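Local coordinates for protein pseudouridine synthase (Pyrococcus abyssi, PDB 2AUS) that probably isomerises uridine to pseudouridine in RNA as a Cbf5-type pseudouridine synthase with a PUA domain, at residues F33-R38 with K293-A298; A106-V111 with T203-F208. All coordinates share one frame; numbering follows the deposited sequence.

Contact 1. Residues F33-R38 with K293-A298; sequences FPPDKR and KDELVA
A single hydrogen bond joins 33-38 to 293-298, and it reaches the carboxylate from above its plane. Phe33 N lies 2.9 Å from Glu295 OE2, and the bond is nearly straight, at 167° at the hydrogen. The donor sits 62° out of the carboxylate plane. The Glu295 side chain gets there with CG anti to its own carbonyl carbon (chi1 -61°) and an extended chain beyond CG. This carries Glu295 CG past Phe33 O, at 3.1 Å. The other oxygen, OE1, is held by Tyr330 OH and Thr291 OG1, so both carboxylate oxygens have partners.

Beside this bond the packing is proline against backbone. The Pro35 ring lies along the turn at Lys293 and Asp294. Pro35 CD is 3.1 Å from Lys293 O, and Pro35 CG is 3.1 Å from Asp294 O. The same CG faces the Glu295 chain, with 4.1 Å between Pro35 CG and Glu295 CG. Lys293 sets out toward 33-38 but then runs on past it, and NZ is taken up by Thr27 OG1 and other oxygens nearby. Arg38 comes obliquely to Glu295 CG with NH1, while its NH2 forms a salt bridge with Glu244. Pro35 O sits over one face of the Arg38 guanidinium, toward the rim.

Segment 293-298 holds the turn between strands 286-291 and 296-302, a beta hairpin, and the first residues of the second strand. Here Val297 and Ala298 both face Ile289 in a classic beta bulge. The contact thus lays an N-terminal loop against a hairpin of the PUA domain.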
loop_
_atom_site.group_PDB
_atom_site.type_symbol
_atom_site.label_atom_id
_atom_site.label_comp_id
_atom_site.label_asym_id
_atom_site.label_seq_id
_atom_site.Cartn_x
_atom_site.Cartn_y
_atom_site.Cartn_z
ATOM N N PHE A 33 -7.858 6.682 40.585
ATOM C CA PHE A 33 -7.616 5.252 40.427
ATOM C C PHE A 33 -6.138 4.974 40.290
ATOM O O PHE A 33 -5.374 5.836 39.861
ATOM C CB PHE A 33 -8.223 4.709 39.125
ATOM C CG PHE A 33 -9.665 5.040 38.917
ATOM C CD1 PHE A 33 -10.655 4.110 39.213
ATOM C CD2 PHE A 33 -10.034 6.261 38.361
ATOM C CE1 PHE A 33 -12.002 4.399 38.966
ATOM C CE2 PHE A 33 -11.367 6.561 38.113
ATOM C CZ PHE A 33 -12.355 5.622 38.408
ATOM N N PRO A 34 -5.703 3.768 40.691
ATOM C CA PRO A 34 -4.282 3.468 40.524
ATOM C C PRO A 34 -4.229 3.463 38.985
ATOM O O PRO A 34 -5.110 2.889 38.338
ATOM C CB PRO A 34 -4.162 2.066 41.104
ATOM C CG PRO A 34 -5.175 2.087 42.214
ATOM C CD PRO A 34 -6.358 2.780 41.570
ATOM N N PRO A 35 -3.228 4.119 38.382
ATOM C CA PRO A 35 -3.094 4.187 36.920
ATOM C C PRO A 35 -3.431 2.913 36.128
ATOM O O PRO A 35 -4.108 2.974 35.097
ATOM C CB PRO A 35 -1.636 4.614 36.732
ATOM C CG PRO A 35 -1.388 5.465 37.936
ATOM C CD PRO A 35 -2.034 4.667 39.046
ATOM N N ASP A 36 -2.962 1.767 36.612
ATOM C CA ASP A 36 -3.194 0.499 35.928
ATOM C C ASP A 36 -4.492 -0.208 36.308
ATOM O O ASP A 36 -4.738 -1.327 35.863
ATOM C CB ASP A 36 -2.022 -0.446 36.189
ATOM C CG ASP A 36 -1.924 -0.854 37.645
ATOM O OD1 ASP A 36 -1.894 0.043 38.521
ATOM O OD2 ASP A 36 -1.883 -2.074 37.916
ATOM N N LYS A 37 -5.323 0.431 37.122
ATOM C CA LYS A 37 -6.577 -0.178 37.545
ATOM C C LYS A 37 -7.761 0.672 37.139
ATOM O O LYS A 37 -8.744 0.764 37.869
ATOM C CB LYS A 37 -6.589 -0.372 39.067
ATOM C CG LYS A 37 -5.636 -1.443 39.563
ATOM C CD LYS A 37 -6.094 -2.826 39.116
ATOM C CE LYS A 37 -5.088 -3.899 39.523
ATOM N NZ LYS A 37 -4.818 -3.853 40.990
ATOM N N ARG A 38 -7.672 1.291 35.972
ATOM C CA ARG A 38 -8.756 2.134 35.504
ATOM C C ARG A 38 -9.754 1.365 34.648
ATOM O O ARG A 38 -9.370 0.511 33.854
ATOM C CB ARG A 38 -8.188 3.331 34.729
ATOM C CG ARG A 38 -7.397 4.285 35.631
ATOM C CD ARG A 38 -7.203 5.682 35.031
ATOM N NE ARG A 38 -6.075 5.715 34.119
ATOM C CZ ARG A 38 -4.970 6.442 34.289
ATOM N NH1 ARG A 38 -4.819 7.227 35.345
ATOM N NH2 ARG A 38 -3.994 6.355 33.401
ATOM N N LYS A 293 -1.312 8.625 44.154
ATOM C CA LYS A 293 -1.570 7.285 43.626
ATOM C C LYS A 293 -0.765 7.116 42.341
ATOM O O LYS A 293 -0.970 6.176 41.591
ATOM C CB LYS A 293 -3.058 7.095 43.322
ATOM C CG LYS A 293 -3.978 7.223 44.533
ATOM C CD LYS A 293 -5.418 6.859 44.154
ATOM C CE LYS A 293 -6.387 7.157 45.300
ATOM N NZ LYS A 293 -6.417 8.617 45.637
ATOM N N ASP A 294 0.163 8.037 42.106
ATOM C CA ASP A 294 0.997 8.020 40.908
ATOM C C ASP A 294 0.239 8.236 39.594
ATOM O O ASP A 294 0.634 7.724 38.544
ATOM C CB ASP A 294 1.823 6.728 40.860
ATOM C CG ASP A 294 2.789 6.623 42.042
ATOM O OD1 ASP A 294 3.377 7.664 42.426
ATOM O OD2 ASP A 294 2.965 5.510 42.586
ATOM N N GLU A 295 -0.848 9.005 39.651
ATOM C CA GLU A 295 -1.612 9.320 38.442
ATOM C C GLU A 295 -1.007 10.624 37.942
ATOM O O GLU A 295 -0.600 11.457 38.746
ATOM C CB GLU A 295 -3.081 9.594 38.752
ATOM C CG GLU A 295 -3.845 8.451 39.395
ATOM C CD GLU A 295 -5.028 8.950 40.204
ATOM O OE1 GLU A 295 -4.811 9.416 41.346
ATOM O OE2 GLU A 295 -6.163 8.890 39.689
ATOM N N LEU A 296 -0.953 10.812 36.631
ATOM C CA LEU A 296 -0.408 12.040 36.086
ATOM C C LEU A 296 -1.466 13.135 36.181
ATOM O O LEU A 296 -2.569 13.001 35.651
ATOM C CB LEU A 296 -0.014 11.843 34.625
ATOM C CG LEU A 296 0.392 13.100 33.849
ATOM C CD1 LEU A 296 1.666 13.686 34.442
ATOM C CD2 LEU A 296 0.606 12.732 32.373
ATOM N N VAL A 297 -1.136 14.223 36.860
ATOM C CA VAL A 297 -2.089 15.318 36.979
ATOM C C VAL A 297 -1.884 16.325 35.848
ATOM O O VAL A 297 -2.831 16.714 35.159
ATOM C CB VAL A 297 -1.917 16.079 38.309
ATOM C CG1 VAL A 297 -2.939 17.217 38.381
ATOM C CG2 VAL A 297 -2.058 15.110 39.494
ATOM N N ALA A 298 -0.634 16.744 35.671
ATOM C CA ALA A 298 -0.314 17.747 34.670
ATOM C C ALA A 298 1.174 17.829 34.378
ATOM O O ALA A 298 1.996 17.364 35.157
ATOM C CB ALA A 298 -0.803 19.098 35.159
#

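Contact 2. Residues A106-V111 with T203-F208; sequences AGKEYV and TRSGPF
Glu109 and Thr203 cross obliquely, and their tips meet. The Glu109 side chain is extended, with CG anti to the backbone N (chi1 -174°). Thr203 holds OG1 in the crowded position between its backbone N and carbonyl carbon (chi1 58°). Thr203 OG1 donates to Glu109 OE1 over 2.6 Å, on the anti lone pair. The other oxygen, OE2, is bonded to Tyr157 OH, with Arg171 NE as a weak, long ion pair. Thr203 CG2 turns to Val111 instead. These two side chains cross at about a right angle, and Thr203 CG2 is only 3.4 Å from Val111 CG2, a tight contact. Aromatic packing from another protein chain reaches both Val111 and Thr203.

Arg204 lies beside Glu109, with CB on CB at 3.6 Å. Its extended chain then runs off from 106-111. Lys108 and Ser205 are on the opposite face of the sheet, where Lys108 CE is 3.7 Å from Ser205 OG.

The backbones run antiparallel. Glu109 N donates to Arg204 O at 3.0 Å. Glu109 O accepts from Thr203 N at 2.8 Å and, weakly, from Arg204 N, which makes a classic beta bulge. Gly206 N bonds to Gly107 O at 2.9 Å, nearly along the C=O axis. Gly206 is at the type II' turn from Ser205 to Phe208, and its CA meets Ala106 CB.

The carboxylate of Glu109 thus joins three strands: its own, that of Thr203 and that of Tyr157. An alanine here would take away the acceptor of both Thr203 OG1 and Tyr157 OH, and would probably loosen the tie between the three strands. Two hydroxyls and the nearby Arg171 would probably help to keep the carboxylate ionised.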
loop_
_atom_site.group_PDB
_atom_site.type_symbol
_atom_site.label_atom_id
_atom_site.label_comp_id
_atom_site.label_asym_id
_atom_site.label_seq_id
_atom_site.Cartn_x
_atom_site.Cartn_y
_atom_site.Cartn_z
ATOM N N ALA A 106 12.990 13.157 25.233
ATOM C CA ALA A 106 13.382 11.766 25.431
ATOM C C ALA A 106 14.461 11.327 24.447
ATOM O O ALA A 106 14.488 11.770 23.294
ATOM C CB ALA A 106 12.164 10.859 25.308
ATOM N N GLY A 107 15.360 10.469 24.919
ATOM C CA GLY A 107 16.414 9.960 24.064
ATOM C C GLY A 107 15.847 8.891 23.150
ATOM O O GLY A 107 14.776 8.351 23.422
ATOM N N LYS A 108 16.544 8.577 22.064
ATOM C CA LYS A 108 16.050 7.559 21.150
ATOM C C LYS A 108 17.108 6.584 20.680
ATOM O O LYS A 108 18.293 6.909 20.612
ATOM C CB LYS A 108 15.379 8.228 19.951
ATOM C CG LYS A 108 14.099 8.928 20.357
ATOM C CD LYS A 108 13.641 9.930 19.346
ATOM C CE LYS A 108 12.412 10.658 19.864
ATOM N NZ LYS A 108 12.682 11.284 21.177
ATOM N N GLU A 109 16.667 5.374 20.375
ATOM C CA GLU A 109 17.562 4.349 19.884
ATOM C C GLU A 109 17.023 3.860 18.555
ATOM O O GLU A 109 15.809 3.714 18.367
ATOM C CB GLU A 109 17.646 3.174 20.861
ATOM C CG GLU A 109 18.695 2.137 20.465
ATOM C CD GLU A 109 18.633 0.879 21.315
ATOM O OE1 GLU A 109 17.609 0.159 21.242
ATOM O OE2 GLU A 109 19.600 0.622 22.063
ATOM N N TYR A 110 17.931 3.609 17.625
ATOM C CA TYR A 110 17.547 3.140 16.306
ATOM C C TYR A 110 18.455 2.003 15.884
ATOM O O TYR A 110 19.532 1.799 16.444
ATOM C CB TYR A 110 17.715 4.257 15.279
ATOM C CG TYR A 110 16.841 5.470 15.468
ATOM C CD1 TYR A 110 15.624 5.582 14.803
ATOM C CD2 TYR A 110 17.252 6.530 16.275
ATOM C CE1 TYR A 110 14.838 6.720 14.927
ATOM C CE2 TYR A 110 16.469 7.676 16.408
ATOM C CZ TYR A 110 15.263 7.765 15.730
ATOM O OH TYR A 110 14.477 8.892 15.849
ATOM N N VAL A 111 17.997 1.255 14.893
ATOM C CA VAL A 111 18.798 0.205 14.301
ATOM C C VAL A 111 18.794 0.663 12.856
ATOM O O VAL A 111 17.734 0.910 12.280
ATOM C CB VAL A 111 18.161 -1.182 14.442
ATOM C CG1 VAL A 111 18.898 -2.181 13.549
ATOM C CG2 VAL A 111 18.272 -1.635 15.884
ATOM N N THR A 203 13.965 1.691 17.708
ATOM C CA THR A 203 13.806 0.618 18.672
ATOM C C THR A 203 13.520 1.145 20.059
ATOM O O THR A 203 13.265 0.369 20.973
ATOM C CB THR A 203 15.066 -0.257 18.734
ATOM O OG1 THR A 203 16.196 0.554 19.083
ATOM C CG2 THR A 203 15.306 -0.930 17.388
ATOM N N ARG A 204 13.558 2.463 20.216
ATOM C CA ARG A 204 13.305 3.053 21.516
ATOM C C ARG A 204 13.068 4.554 21.471
ATOM O O ARG A 204 13.727 5.285 20.737
ATOM C CB ARG A 204 14.485 2.747 22.443
ATOM C CG ARG A 204 14.366 3.290 23.851
ATOM C CD ARG A 204 15.401 2.631 24.749
ATOM N NE ARG A 204 15.346 3.127 26.120
ATOM C CZ ARG A 204 14.263 3.084 26.893
ATOM N NH1 ARG A 204 13.129 2.564 26.432
ATOM N NH2 ARG A 204 14.312 3.559 28.131
ATOM N N SER A 205 12.096 5.002 22.254
ATOM C CA SER A 205 11.785 6.419 22.366
ATOM C C SER A 205 11.411 6.657 23.813
ATOM O O SER A 205 10.307 6.308 24.248
ATOM C CB SER A 205 10.622 6.821 21.470
ATOM O OG SER A 205 10.328 8.190 21.690
ATOM N N GLY A 206 12.339 7.239 24.562
ATOM C CA GLY A 206 12.085 7.489 25.966
ATOM C C GLY A 206 11.788 6.167 26.645
ATOM O O GLY A 206 12.556 5.213 26.510
ATOM N N PRO A 207 10.665 6.062 27.361
ATOM C CA PRO A 207 10.341 4.803 28.037
ATOM C C PRO A 207 9.727 3.717 27.147
ATOM O O PRO A 207 9.478 2.596 27.606
ATOM C CB PRO A 207 9.400 5.251 29.150
ATOM C CG PRO A 207 8.656 6.392 28.503
ATOM C CD PRO A 207 9.738 7.140 27.752
ATOM N N PHE A 208 9.479 4.035 25.879
ATOM C CA PHE A 208 8.900 3.047 24.974
ATOM C C PHE A 208 9.962 2.272 24.210
ATOM O O PHE A 208 10.808 2.848 23.528
ATOM C CB PHE A 208 7.928 3.721 24.000
ATOM C CG PHE A 208 6.798 4.425 24.687
ATOM C CD1 PHE A 208 6.940 5.739 25.123
ATOM C CD2 PHE A 208 5.609 3.754 24.951
ATOM C CE1 PHE A 208 5.912 6.373 25.818
ATOM C CE2 PHE A 208 4.574 4.375 25.644
ATOM C CZ PHE A 208 4.723 5.691 26.081
#

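From the N terminus, the chain passes strand 18-20 and enters the loop at 33-38, the first half of contact 1. It then runs through helix 40-45 and strands 47-53 and 88-93 to 106-111. Contact 2 closes 91 residues later, when strand 195-205 returns beside strand 108-116. The chain next crosses helix 217-228 and enters the PUA domain, where 293-298 closes contact 1. Contact 2 is therefore nested inside the loop of contact 1. Their centres are 24 Å apart, and they do not touch. Contact 2 pairs two strands of the antiparallel sheet of the TruB-like part; contact 1 ties the N-terminal region to the PUA domain.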